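Local coordinates for hypothetical protein (Parabacteroides merdae, PDB 4OO3) that is a putative oxidoreductase that probably binds a nicotinamide dinucleotide in its Rossmann-fold domain, its substrate and exact reaction being unknown, at residues A[309-321]-A[328-340]. Residues are numbered along the deposited sequence; the frame is centred on the assembly and turned at random.
Sequences FPKGGGDTHFSVM and LVIRQGKEQNYQP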
ATOM      1  N   PHE A 309      -2.830  -9.148  18.571  1.00 63.84           N
ATOM      2  CA  PHE A 309      -3.312  -8.165  19.544  1.00 69.70           C
ATOM      3  C   PHE A 309      -4.168  -8.826  20.618  1.00 72.65           C
ATOM      4  O   PHE A 309      -4.849  -9.819  20.344  1.00 69.14           O
ATOM      5  CB  PHE A 309      -4.100  -7.033  18.859  1.00 65.53           C
ATOM      6  CG  PHE A 309      -5.119  -7.503  17.847  1.00 62.92           C
ATOM      7  CD1 PHE A 309      -6.359  -7.977  18.250  1.00 65.58           C
ATOM      8  CD2 PHE A 309      -4.844  -7.444  16.489  1.00 58.78           C
ATOM      9  CE1 PHE A 309      -7.296  -8.395  17.320  1.00 62.48           C
ATOM     10  CE2 PHE A 309      -5.776  -7.861  15.553  1.00 58.67           C
ATOM     11  CZ  PHE A 309      -7.003  -8.338  15.971  1.00 61.04           C
ATOM     12  N   PRO A 310      -4.139  -8.277  21.848  1.00 81.18           N
ATOM     13  CA  PRO A 310      -5.062  -8.774  22.870  1.00 84.54           C
ATOM     14  C   PRO A 310      -6.514  -8.576  22.434  1.00 84.45           C
ATOM     15  O   PRO A 310      -6.803  -7.637  21.696  1.00 88.00           O
ATOM     16  CB  PRO A 310      -4.734  -7.920  24.108  1.00 83.63           C
ATOM     17  CG  PRO A 310      -3.936  -6.763  23.613  1.00 79.28           C
ATOM     18  CD  PRO A 310      -3.252  -7.214  22.361  1.00 81.52           C
ATOM     19  N   LYS A 311      -7.411  -9.462  22.866  1.00 83.90           N
ATOM     20  CA  LYS A 311      -8.836  -9.317  22.561  1.00 84.44           C
ATOM     21  C   LYS A 311      -9.272  -7.900  22.914  1.00 87.45           C
ATOM     22  O   LYS A 311      -8.777  -7.318  23.886  1.00 82.28           O
ATOM     23  CB  LYS A 311      -9.670 -10.336  23.342  1.00 84.99           C
ATOM     24  N   GLY A 312     -10.178  -7.335  22.119  1.00 87.49           N
ATOM     25  CA  GLY A 312     -10.539  -5.922  22.265  1.00 88.50           C
ATOM     26  C   GLY A 312      -9.368  -5.017  21.912  1.00 82.17           C
ATOM     27  O   GLY A 312      -9.164  -3.965  22.527  1.00 77.09           O
ATOM     28  N   GLY A 313      -8.584  -5.454  20.929  1.00 73.18           N
ATOM     29  CA  GLY A 313      -7.417  -4.721  20.458  1.00 64.84           C
ATOM     30  C   GLY A 313      -7.493  -4.624  18.952  1.00 60.83           C
ATOM     31  O   GLY A 313      -8.555  -4.850  18.360  1.00 57.75           O
ATOM     32  N   GLY A 314      -6.372  -4.293  18.323  1.00 58.24           N
ATOM     33  CA  GLY A 314      -6.330  -4.200  16.868  1.00 52.82           C
ATOM     34  C   GLY A 314      -5.160  -3.404  16.325  1.00 48.37           C
ATOM     35  O   GLY A 314      -4.291  -2.960  17.076  1.00 46.22           O
ATOM     36  N   ASP A 315      -5.151  -3.228  15.006  1.00 44.69           N
ATOM     37  CA  ASP A 315      -4.129  -2.440  14.336  1.00 42.80           C
ATOM     38  C   ASP A 315      -4.319  -0.972  14.672  1.00 43.05           C
ATOM     39  O   ASP A 315      -5.437  -0.466  14.632  1.00 42.38           O
ATOM     40  CB  ASP A 315      -4.212  -2.639  12.824  1.00 41.64           C
ATOM     41  CG  ASP A 315      -3.904  -4.062  12.405  1.00 43.26           C
ATOM     42  OD1 ASP A 315      -3.470  -4.879  13.246  1.00 46.09           O
ATOM     43  OD2 ASP A 315      -4.095  -4.374  11.222  1.00 46.31           O
ATOM     44  N   THR A 316      -3.226  -0.294  15.013  1.00 43.21           N
ATOM     45  CA  THR A 316      -3.279   1.118  15.376  1.00 40.69           C
ATOM     46  C   THR A 316      -2.586   2.002  14.343  1.00 42.60           C
ATOM     47  O   THR A 316      -1.741   1.541  13.568  1.00 40.32           O
ATOM     48  CB  THR A 316      -2.667   1.368  16.772  1.00 41.62           C
ATOM     49  OG1 THR A 316      -1.267   1.076  16.762  1.00 38.95           O
ATOM     50  CG2 THR A 316      -3.352   0.497  17.815  1.00 42.91           C
ATOM     51  N   HIS A 317      -2.964   3.279  14.332  1.00 44.28           N
ATOM     52  CA  HIS A 317      -2.311   4.277  13.487  1.00 41.45           C
ATOM     53  C   HIS A 317      -2.459   5.675  14.073  1.00 39.30           C
ATOM     54  O   HIS A 317      -3.536   6.054  14.535  1.00 40.10           O
ATOM     55  CB  HIS A 317      -2.873   4.262  12.061  1.00 40.87           C
ATOM     56  CG  HIS A 317      -2.169   5.199  11.125  1.00 37.62           C
ATOM     57  ND1 HIS A 317      -1.008   4.860  10.467  1.00 37.24           N
ATOM     58  CD2 HIS A 317      -2.452   6.470  10.756  1.00 37.80           C
ATOM     59  CE1 HIS A 317      -0.610   5.878   9.726  1.00 38.34           C
ATOM     60  NE2 HIS A 317      -1.467   6.868   9.884  1.00 38.12           N
ATOM     61  N   PHE A 318      -1.357   6.416  14.067  1.00 38.23           N
ATOM     62  CA  PHE A 318      -1.335   7.816  14.500  0.50 39.55           C
ATOM     63  C   PHE A 318      -0.523   8.607  13.504  1.00 39.93           C
ATOM     64  O   PHE A 318       0.540   8.156  13.076  1.00 43.04           O
ATOM     65  CB  PHE A 318      -0.702   7.975  15.888  0.50 39.23           C
ATOM     66  CG  PHE A 318      -0.311   9.401  16.229  0.50 37.97           C
ATOM     67  CD1 PHE A 318      -1.258  10.312  16.669  0.50 37.28           C
ATOM     68  CD2 PHE A 318       1.008   9.824  16.115  0.50 37.71           C
ATOM     69  CE1 PHE A 318      -0.904  11.610  16.987  0.50 36.28           C
ATOM     70  CE2 PHE A 318       1.367  11.120  16.428  0.50 36.83           C
ATOM     71  CZ  PHE A 318       0.409  12.012  16.870  0.50 36.54           C
ATOM     72  N   SER A 319      -1.021   9.785  13.137  1.00 39.78           N
ATOM     73  CA  SER A 319      -0.297  10.666  12.233  1.00 37.76           C
ATOM     74  C   SER A 319      -0.572  12.133  12.511  1.00 38.99           C
ATOM     75  O   SER A 319      -1.639  12.503  13.026  1.00 38.38           O
ATOM     76  CB  SER A 319      -0.638  10.350  10.777  1.00 37.70           C
ATOM     77  OG  SER A 319      -1.985  10.666  10.482  1.00 38.14           O
ATOM     78  N   VAL A 320       0.406  12.961  12.160  1.00 37.19           N
ATOM     79  CA  VAL A 320       0.280  14.407  12.252  1.00 37.89           C
ATOM     80  C   VAL A 320       0.853  15.020  10.987  1.00 35.66           C
ATOM     81  O   VAL A 320       1.875  14.557  10.479  1.00 34.53           O
ATOM     82  CB  VAL A 320       1.080  14.983  13.434  1.00 38.41           C
ATOM     83  CG1 VAL A 320       0.653  16.417  13.714  1.00 39.96           C
ATOM     84  CG2 VAL A 320       0.905  14.126  14.671  1.00 43.41           C
HETATM   85  N   MSE A 321       0.197  16.056  10.483  1.00 36.19           N
HETATM   86  CA  MSE A 321       0.804  16.910   9.463  1.00 34.95           C
HETATM   87  C   MSE A 321       0.597  18.320   9.939  1.00 35.23           C
HETATM   88  O   MSE A 321      -0.529  18.756  10.174  1.00 33.74           O
HETATM   89  CB  MSE A 321       0.335  16.620   8.036  1.00 32.80           C
HETATM   90  CG  MSE A 321      -1.162  16.551   7.802  1.00 32.49           C
HETATM   91 SE   MSE A 321      -1.466  16.060   5.906  0.75 28.29          SE
HETATM   92  CE  MSE A 321      -0.873  17.731   5.062  1.00 31.42           C
ATOM     93  N   LEU A 328      -3.261  18.642  11.478  1.00 38.78           N
ATOM     94  CA  LEU A 328      -4.278  17.651  11.114  1.00 37.48           C
ATOM     95  C   LEU A 328      -3.828  16.296  11.648  1.00 33.79           C
ATOM     96  O   LEU A 328      -2.738  15.831  11.326  1.00 33.74           O
ATOM     97  CB  LEU A 328      -4.455  17.584   9.600  1.00 35.90           C
ATOM     98  CG  LEU A 328      -4.804  18.902   8.925  1.00 36.82           C
ATOM     99  CD1 LEU A 328      -4.804  18.721   7.415  1.00 37.65           C
ATOM    100  CD2 LEU A 328      -6.145  19.419   9.419  1.00 38.92           C
ATOM    101  N   VAL A 329      -4.676  15.665  12.450  1.00 33.91           N
ATOM    102  CA  VAL A 329      -4.271  14.518  13.262  1.00 34.00           C
ATOM    103  C   VAL A 329      -5.218  13.348  13.043  1.00 33.48           C
ATOM    104  O   VAL A 329      -6.434  13.507  13.137  1.00 34.52           O
ATOM    105  CB  VAL A 329      -4.262  14.890  14.768  1.00 34.82           C
ATOM    106  CG1 VAL A 329      -3.985  13.668  15.648  1.00 35.45           C
ATOM    107  CG2 VAL A 329      -3.242  15.986  15.033  1.00 34.34           C
ATOM    108  N   ILE A 330      -4.649  12.182  12.749  1.00 33.20           N
ATOM    109  CA  ILE A 330      -5.399  10.936  12.724  1.00 34.07           C
ATOM    110  C   ILE A 330      -5.098  10.185  14.008  1.00 35.88           C
ATOM    111  O   ILE A 330      -3.935  10.037  14.382  1.00 32.82           O
ATOM    112  CB  ILE A 330      -4.985  10.012  11.569  1.00 33.32           C
ATOM    113  CG1 ILE A 330      -5.126  10.711  10.214  1.00 34.40           C
ATOM    114  CG2 ILE A 330      -5.813   8.735  11.595  1.00 33.67           C
ATOM    115  CD1 ILE A 330      -6.551  10.988   9.809  1.00 35.94           C
ATOM    116  N   ARG A 331      -6.150   9.725  14.676  1.00 38.24           N
ATOM    117  CA  ARG A 331      -6.022   8.765  15.760  1.00 38.13           C
ATOM    118  C   ARG A 331      -6.784   7.511  15.387  1.00 39.35           C
ATOM    119  O   ARG A 331      -7.899   7.579  14.854  1.00 39.14           O
ATOM    120  CB  ARG A 331      -6.563   9.331  17.061  1.00 39.87           C
ATOM    121  CG  ARG A 331      -5.751  10.493  17.608  1.00 40.53           C
ATOM    122  CD  ARG A 331      -6.463  11.144  18.780  1.00 43.24           C
ATOM    123  NE  ARG A 331      -6.306  12.592  18.747  1.00 46.48           N
ATOM    124  CZ  ARG A 331      -5.216  13.245  19.132  1.00 47.64           C
ATOM    125  NH1 ARG A 331      -4.158  12.590  19.593  1.00 52.43           N
ATOM    126  NH2 ARG A 331      -5.184  14.566  19.052  1.00 48.57           N
ATOM    127  N   GLN A 332      -6.158   6.368  15.647  1.00 40.91           N
ATOM    128  CA  GLN A 332      -6.765   5.067  15.415  1.00 38.74           C
ATOM    129  C   GLN A 332      -6.249   4.104  16.481  1.00 38.13           C
ATOM    130  O   GLN A 332      -5.305   3.349  16.261  1.00 34.05           O
ATOM    131  CB  GLN A 332      -6.437   4.569  14.014  1.00 38.01           C
ATOM    132  CG  GLN A 332      -7.097   3.252  13.669  1.00 38.92           C
ATOM    133  CD  GLN A 332      -6.516   2.639  12.423  1.00 38.59           C
ATOM    134  OE1 GLN A 332      -6.616   3.209  11.338  1.00 35.78           O
ATOM    135  NE2 GLN A 332      -5.896   1.472  12.569  1.00 40.14           N
ATOM    136  N   GLY A 333      -6.870   4.173  17.651  1.00 41.37           N
ATOM    137  CA  GLY A 333      -6.495   3.348  18.788  1.00 43.25           C
ATOM    138  C   GLY A 333      -7.731   2.806  19.459  1.00 45.38           C
ATOM    139  O   GLY A 333      -8.816   2.826  18.871  1.00 42.45           O
ATOM    140  N   LYS A 334      -7.556   2.319  20.689  1.00 51.14           N
ATOM    141  CA  LYS A 334      -8.653   1.763  21.504  1.00 55.94           C
ATOM    142  C   LYS A 334      -9.800   2.765  21.595  1.00 53.11           C
ATOM    143  O   LYS A 334     -10.955   2.432  21.330  1.00 50.63           O
ATOM    144  CB  LYS A 334      -8.146   1.434  22.919  1.00 60.86           C
ATOM    145  CG  LYS A 334      -9.048   0.528  23.751  1.00 67.60           C
ATOM    146  CD  LYS A 334      -8.595  -0.926  23.688  1.00 77.38           C
ATOM    147  CE  LYS A 334      -9.140  -1.758  24.839  1.00 86.51           C
ATOM    148  NZ  LYS A 334     -10.590  -2.062  24.691  1.00 91.63           N
ATOM    149  N   GLU A 335      -9.446   3.997  21.955  1.00 53.02           N
ATOM    150  CA  GLU A 335     -10.376   5.120  22.049  1.00 56.18           C
ATOM    151  C   GLU A 335     -11.321   5.245  20.854  1.00 52.82           C
ATOM    152  O   GLU A 335     -12.497   5.553  21.029  1.00 50.74           O
ATOM    153  CB  GLU A 335      -9.585   6.420  22.198  1.00 62.06           C
ATOM    154  CG  GLU A 335      -9.026   6.647  23.593  1.00 68.20           C
ATOM    155  CD  GLU A 335     -10.012   7.335  24.516  1.00 78.26           C
ATOM    156  OE1 GLU A 335     -11.219   7.362  24.190  1.00 85.07           O
ATOM    157  OE2 GLU A 335      -9.577   7.859  25.565  1.00 84.65           O
ATOM    158  N   GLN A 336     -10.806   5.003  19.649  1.00 49.70           N
ATOM    159  CA  GLN A 336     -11.586   5.168  18.423  1.00 46.67           C
ATOM    160  C   GLN A 336     -12.117   3.841  17.892  1.00 48.51           C
ATOM    161  O   GLN A 336     -12.594   3.773  16.759  1.00 46.15           O
ATOM    162  CB  GLN A 336     -10.740   5.851  17.339  1.00 45.51           C
ATOM    163  CG  GLN A 336     -10.271   7.258  17.695  1.00 45.09           C
ATOM    164  CD  GLN A 336      -9.062   7.277  18.609  1.00 45.98           C
ATOM    165  OE1 GLN A 336      -8.223   6.380  18.566  1.00 49.13           O
ATOM    166  NE2 GLN A 336      -8.965   8.302  19.443  1.00 47.64           N
ATOM    167  N   ASN A 337     -12.039   2.790  18.706  1.00 53.60           N
ATOM    168  CA  ASN A 337     -12.463   1.450  18.292  1.00 54.55           C
ATOM    169  C   ASN A 337     -11.663   0.958  17.071  1.00 51.82           C
ATOM    170  O   ASN A 337     -12.181   0.238  16.212  1.00 48.42           O
ATOM    171  CB  ASN A 337     -13.970   1.449  18.015  1.00 58.65           C
ATOM    172  CG  ASN A 337     -14.631   0.139  18.387  1.00 63.02           C
ATOM    173  OD1 ASN A 337     -14.311  -0.915  17.835  1.00 60.82           O
ATOM    174  ND2 ASN A 337     -15.563   0.199  19.331  1.00 65.73           N
ATOM    175  N   TYR A 338     -10.395   1.371  17.015  1.00 48.89           N
ATOM    176  CA  TYR A 338      -9.474   1.013  15.933  1.00 47.10           C
ATOM    177  C   TYR A 338      -9.999   1.369  14.535  1.00 44.33           C
ATOM    178  O   TYR A 338      -9.663   0.715  13.553  1.00 44.80           O
ATOM    179  CB  TYR A 338      -9.067  -0.461  16.057  1.00 47.42           C
ATOM    180  CG  TYR A 338      -8.473  -0.749  17.420  1.00 49.63           C
ATOM    181  CD1 TYR A 338      -7.186  -0.319  17.737  1.00 49.07           C
ATOM    182  CD2 TYR A 338      -9.210  -1.401  18.409  1.00 50.53           C
ATOM    183  CE1 TYR A 338      -6.639  -0.550  18.984  1.00 50.43           C
ATOM    184  CE2 TYR A 338      -8.667  -1.639  19.666  1.00 53.14           C
ATOM    185  CZ  TYR A 338      -7.379  -1.211  19.946  1.00 53.13           C
ATOM    186  OH  TYR A 338      -6.813  -1.425  21.181  1.00 51.43           O
ATOM    187  N   GLN A 339     -10.807   2.428  14.477  1.00 41.95           N
ATOM    188  CA  GLN A 339     -11.276   3.028  13.237  1.00 39.98           C
ATOM    189  C   GLN A 339     -10.707   4.444  13.169  1.00 38.98           C
ATOM    190  O   GLN A 339     -10.866   5.212  14.116  1.00 42.04           O
ATOM    191  CB  GLN A 339     -12.805   3.076  13.206  1.00 40.79           C
ATOM    192  CG  GLN A 339     -13.366   4.187  12.334  1.00 42.89           C
ATOM    193  CD  GLN A 339     -14.835   4.016  12.027  1.00 44.65           C
ATOM    194  OE1 GLN A 339     -15.674   4.771  12.517  1.00 46.84           O
ATOM    195  NE2 GLN A 339     -15.154   3.026  11.208  1.00 44.73           N
ATOM    196  N   PRO A 340     -10.052   4.804  12.051  1.00 36.09           N
ATOM    197  CA  PRO A 340      -9.384   6.113  11.988  1.00 35.47           C
ATOM    198  C   PRO A 340     -10.345   7.299  12.123  1.00 34.94           C
ATOM    199  O   PRO A 340     -11.414   7.301  11.508  1.00 33.96           O
ATOM    200  CB  PRO A 340      -8.700   6.107  10.611  1.00 32.65           C
ATOM    201  CG  PRO A 340      -9.410   5.073   9.813  1.00 31.68           C
ATOM    202  CD  PRO A 340      -9.919   4.050  10.789  1.00 35.74           C
TER
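The amide NE2 of Gln332 donates to the backbone O of Asp315 at 2.9 Å, where the antiparallel hairpin of strands 316-322 and 326-332, inside the mixed sheet of the C-terminal domain, gives way to loop. Gln332 reaches that carbonyl because its CG lies anti to the backbone N (chi1 -177°) and the chain runs on extended; the carbonyl O sits in the plane of the amide, while NE2 stands above the carbonyl plane. Gln332 O also accepts from His317 N at 3.0 Å, and hydrogen-bonded pairs continue through Ser319 with Ile330 to Met321 with Leu328.

The Tyr338 ring lies flat against the chain of Gly313 and Gly314. Gly314 CA makes a CH-pi contact 4.0 Å from the ring centroid, and glycine suits this place since, at its backbone angles, a CB would jam against the Gly313 carbonyl O and sit tight on Tyr338 CG. Thr316 CG2 meets the ring edge at CE1, and Gly333 C lies over the opposite face. With an alanine at Tyr338, the Gly313-Gly314 backbone would probably lose its flat support, opening a gap beside Thr316 CG2.

Among the non-hydrogen-bonded pairs, Val320 and Val329 suit the extended backbone by branching at CB, and Val320 CG1 meets Val329 CG2 at 4.1 Å. Arg331 NH2 forms a salt bridge with Glu345 of strand 341-346, and Val329 CG1 lies 3.7 Å above the centre of the Arg331 guanidinium plane.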